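Local coordinates for 2-c-methyl-d-erythritol 4-phosphate cytidylyltransferase (Streptococcus pneumoniae, PDB 2VSH) that transfers the cytidylyl group of CTP to D-ribitol 5-phosphate, making the CDP-ribitol used for teichoic acid precursors, at the interface of chains A and B. Coordinates in Å, arbitrary orientation; residue numbers count along the deposited sequence, not the author numbering. Chains: chain A/B, 2-c-methyl-d-erythritol 4-phosphate cytidylyltransferase.

The interface of chains A and B. Residues chain A 138, 140, 164, 166, 168, 202, 208-210; chain B 148-150, 153-156, 159.
At the centre sits B:Ile156, its CG1 anti to the carbonyl carbon (chi1 -63°) and its chain extended (chi2 176°), so that CG2, CG1 and CD1 meet different neighbours in chain A. The CG2 methyl butts against A:Val202 CG2 at 3.5 Å, a tight fit, the two side chains crossing near a right angle. CG1 takes the CD2 methyl of A:Leu210, which crosses it obliquely, while the terminal CD1 lies alongside A:Val208 CG1 and reaches the carboxylate of A:Asp138, 3.5 Å from OD2. B:Val148 meets that same carboxylate tip to tip through CG2. A:Leu210 bridges outward with its other methyl: CD1 touches B:Ser150 CB and also lies over one face of the A:Tyr166 ring, offset toward the rim, whereas the carbonyl oxygens of B:Val148 and B:Ser150 lie in plane at the ring's edge.

Around this core an arm of chain B forms antiparallel bridges with chain A: strand 147-149 pairs with strand 165-169, and the loop through B:Phe155 with strand 208-212. A:Tyr166 and B:Val148 exchange backbone hydrogen bonds both ways, the one from B:Val148 N to A:Tyr166 O (3.0 Å) almost straight. B:Ser150 N continues the ladder to A:His164 O. On the other flank B:Ile156 N donates to A:Val208 O at 2.9 Å, nearly along the C=O axis, but A:Leu210 N donates to B:Gln154 O from above the carbonyl plane. Within chain B, the hydroxyl OG of B:Ser150 donates to B:Phe155 O (2.6 Å) and accepts from B:Gly153 N, tying the turn together. At the rim, a water links the phenol OH of A:Tyr166 to B:Ser150 O, and another joins A:Val208 N to B:Ile156 O. This reciprocal arm contact, repeated by the two-fold, probably holds the enzyme together as its working dimer.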
loop_
_atom_site.group_PDB
_atom_site.type_symbol
_atom_site.label_atom_id
_atom_site.label_comp_id
_atom_site.label_asym_id
_atom_site.label_seq_id
_atom_site.Cartn_x
_atom_site.Cartn_y
_atom_site.Cartn_z
ATOM N N ASP A 138 -5.696 13.147 -11.401
ATOM C CA ASP A 138 -5.540 11.867 -10.751
ATOM C C ASP A 138 -5.777 12.121 -9.277
ATOM O O ASP A 138 -5.158 13.011 -8.688
ATOM C CB ASP A 138 -4.108 11.369 -10.965
ATOM C CG ASP A 138 -3.946 9.889 -10.738
ATOM O OD1 ASP A 138 -4.924 9.208 -10.372
ATOM O OD2 ASP A 138 -2.805 9.396 -10.934
ATOM N N VAL A 140 -5.197 11.315 -5.594
ATOM C CA VAL A 140 -4.130 10.687 -4.838
ATOM C C VAL A 140 -4.150 11.083 -3.361
ATOM O O VAL A 140 -4.762 12.086 -2.985
ATOM C CB VAL A 140 -2.733 11.027 -5.429
ATOM C CG1 VAL A 140 -2.662 10.685 -6.926
ATOM C CG2 VAL A 140 -2.394 12.517 -5.210
ATOM N N HIS A 164 8.072 12.541 -2.391
ATOM C CA HIS A 164 7.429 12.807 -3.679
ATOM C C HIS A 164 6.513 11.691 -4.148
ATOM O O HIS A 164 6.100 11.674 -5.307
ATOM C CB HIS A 164 8.491 13.108 -4.747
ATOM C CG HIS A 164 9.335 14.302 -4.432
ATOM N ND1 HIS A 164 10.707 14.300 -4.565
ATOM C CD2 HIS A 164 9.003 15.530 -3.968
ATOM C CE1 HIS A 164 11.185 15.476 -4.202
ATOM N NE2 HIS A 164 10.170 16.243 -3.841
ATOM N N TYR A 166 2.990 9.323 -3.883
ATOM C CA TYR A 166 1.569 9.394 -3.572
ATOM C C TYR A 166 0.968 8.045 -3.887
ATOM O O TYR A 166 1.442 7.352 -4.795
ATOM C CB TYR A 166 0.897 10.479 -4.424
ATOM C CG TYR A 166 1.368 11.887 -4.080
ATOM C CD1 TYR A 166 2.517 12.420 -4.664
ATOM C CD2 TYR A 166 0.672 12.674 -3.159
ATOM C CE1 TYR A 166 2.962 13.697 -4.343
ATOM C CE2 TYR A 166 1.098 13.955 -2.839
ATOM C CZ TYR A 166 2.244 14.461 -3.438
ATOM O OH TYR A 166 2.679 15.730 -3.127
ATOM N N GLY A 168 -1.960 6.248 -5.576
ATOM C CA GLY A 168 -2.929 6.556 -6.614
ATOM C C GLY A 168 -4.272 5.972 -6.264
ATOM O O GLY A 168 -4.369 4.810 -5.891
ATOM N N VAL A 202 0.492 11.255 -18.834
ATOM C CA VAL A 202 1.817 11.637 -18.315
ATOM C C VAL A 202 2.949 11.385 -19.333
ATOM O O VAL A 202 3.767 12.278 -19.609
ATOM C CB VAL A 202 2.093 10.964 -16.927
ATOM C CG1 VAL A 202 3.534 11.083 -16.509
ATOM C CG2 VAL A 202 1.197 11.577 -15.863
ATOM N N VAL A 208 -1.162 16.599 -15.803
ATOM C CA VAL A 208 -2.059 15.842 -14.940
ATOM C C VAL A 208 -1.975 16.394 -13.507
ATOM O O VAL A 208 -0.990 16.162 -12.794
ATOM C CB VAL A 208 -1.770 14.314 -14.950
ATOM C CG1 VAL A 208 -2.892 13.548 -14.250
ATOM C CG2 VAL A 208 -1.586 13.777 -16.383
ATOM N N ALA A 209 -3.016 17.127 -13.114
ATOM C CA ALA A 209 -3.116 17.725 -11.785
ATOM C C ALA A 209 -3.414 16.669 -10.731
ATOM O O ALA A 209 -4.035 15.638 -11.031
ATOM C CB ALA A 209 -4.220 18.769 -11.772
ATOM N N LEU A 210 -2.973 16.928 -9.498
ATOM C CA LEU A 210 -3.291 16.056 -8.377
ATOM C C LEU A 210 -4.588 16.537 -7.710
ATOM O O LEU A 210 -4.722 17.717 -7.403
ATOM C CB LEU A 210 -2.141 16.047 -7.350
ATOM C CG LEU A 210 -0.753 15.635 -7.868
ATOM C CD1 LEU A 210 0.292 15.659 -6.740
ATOM C CD2 LEU A 210 -0.788 14.277 -8.550
ATOM N N VAL B 148 2.316 7.152 -7.609
ATOM C CA VAL B 148 2.397 8.364 -8.412
ATOM C C VAL B 148 3.505 9.250 -7.835
ATOM O O VAL B 148 3.582 9.451 -6.621
ATOM C CB VAL B 148 1.025 9.107 -8.425
ATOM C CG1 VAL B 148 1.130 10.480 -9.068
ATOM C CG2 VAL B 148 -0.039 8.264 -9.134
ATOM N N GLU B 149 4.367 9.760 -8.712
ATOM C CA GLU B 149 5.411 10.687 -8.299
ATOM C C GLU B 149 5.130 12.130 -8.752
ATOM O O GLU B 149 4.806 12.380 -9.907
ATOM C CB GLU B 149 6.783 10.220 -8.801
ATOM C CG GLU B 149 7.923 11.212 -8.482
ATOM C CD GLU B 149 9.122 11.038 -9.393
ATOM O OE1 GLU B 149 9.814 10.016 -9.243
ATOM O OE2 GLU B 149 9.372 11.931 -10.253
ATOM N N SER B 150 5.233 13.071 -7.822
ATOM C CA SER B 150 5.204 14.486 -8.171
ATOM C C SER B 150 6.255 15.151 -7.339
ATOM O O SER B 150 6.116 15.218 -6.117
ATOM C CB SER B 150 3.852 15.144 -7.886
ATOM O OG SER B 150 3.924 16.547 -8.185
ATOM N N GLY B 153 4.256 18.567 -6.241
ATOM C CA GLY B 153 2.988 18.581 -5.501
ATOM C C GLY B 153 1.772 19.142 -6.232
ATOM O O GLY B 153 0.704 19.282 -5.631
ATOM N N GLN B 154 1.926 19.462 -7.517
ATOM C CA GLN B 154 0.871 20.096 -8.313
ATOM C C GLN B 154 0.497 19.241 -9.513
ATOM O O GLN B 154 -0.687 19.059 -9.800
ATOM C CB GLN B 154 1.319 21.472 -8.805
ATOM C CG GLN B 154 0.934 22.634 -7.912
ATOM C CD GLN B 154 1.503 23.951 -8.416
ATOM O OE1 GLN B 154 2.431 24.498 -7.823
ATOM N NE2 GLN B 154 0.961 24.456 -9.526
ATOM N N PHE B 155 1.505 18.736 -10.222
ATOM C CA PHE B 155 1.261 17.824 -11.342
ATOM C C PHE B 155 2.183 16.605 -11.293
ATOM O O PHE B 155 3.257 16.647 -10.683
ATOM C CB PHE B 155 1.331 18.549 -12.703
ATOM C CG PHE B 155 2.674 19.146 -13.022
ATOM C CD1 PHE B 155 3.669 18.380 -13.634
ATOM C CD2 PHE B 155 2.938 20.487 -12.737
ATOM C CE1 PHE B 155 4.906 18.929 -13.930
ATOM C CE2 PHE B 155 4.181 21.055 -13.038
ATOM C CZ PHE B 155 5.164 20.271 -13.636
ATOM N N ILE B 156 1.752 15.528 -11.937
ATOM C CA ILE B 156 2.505 14.278 -11.935
ATOM C C ILE B 156 3.760 14.403 -12.798
ATOM O O ILE B 156 3.678 14.807 -13.966
ATOM C CB ILE B 156 1.646 13.114 -12.478
ATOM C CG1 ILE B 156 0.434 12.871 -11.561
ATOM C CG2 ILE B 156 2.504 11.883 -12.666
ATOM C CD1 ILE B 156 -0.534 11.818 -12.036
ATOM N N ILE B 159 4.700 8.236 -13.347
ATOM C CA ILE B 159 4.013 7.086 -12.761
ATOM C C ILE B 159 4.879 5.868 -13.077
ATOM O O ILE B 159 4.805 5.328 -14.187
ATOM C CB ILE B 159 2.555 6.911 -13.267
ATOM C CG1 ILE B 159 1.721 8.149 -12.928
ATOM C CG2 ILE B 159 1.911 5.616 -12.654
ATOM C CD1 ILE B 159 0.252 8.081 -13.353
HETATM O O HOH W 1 1.716 15.850 -15.563
HETATM O O HOH W 2 -3.177 19.712 -8.374
HETATM O O HOH W 3 5.644 16.374 -3.794
#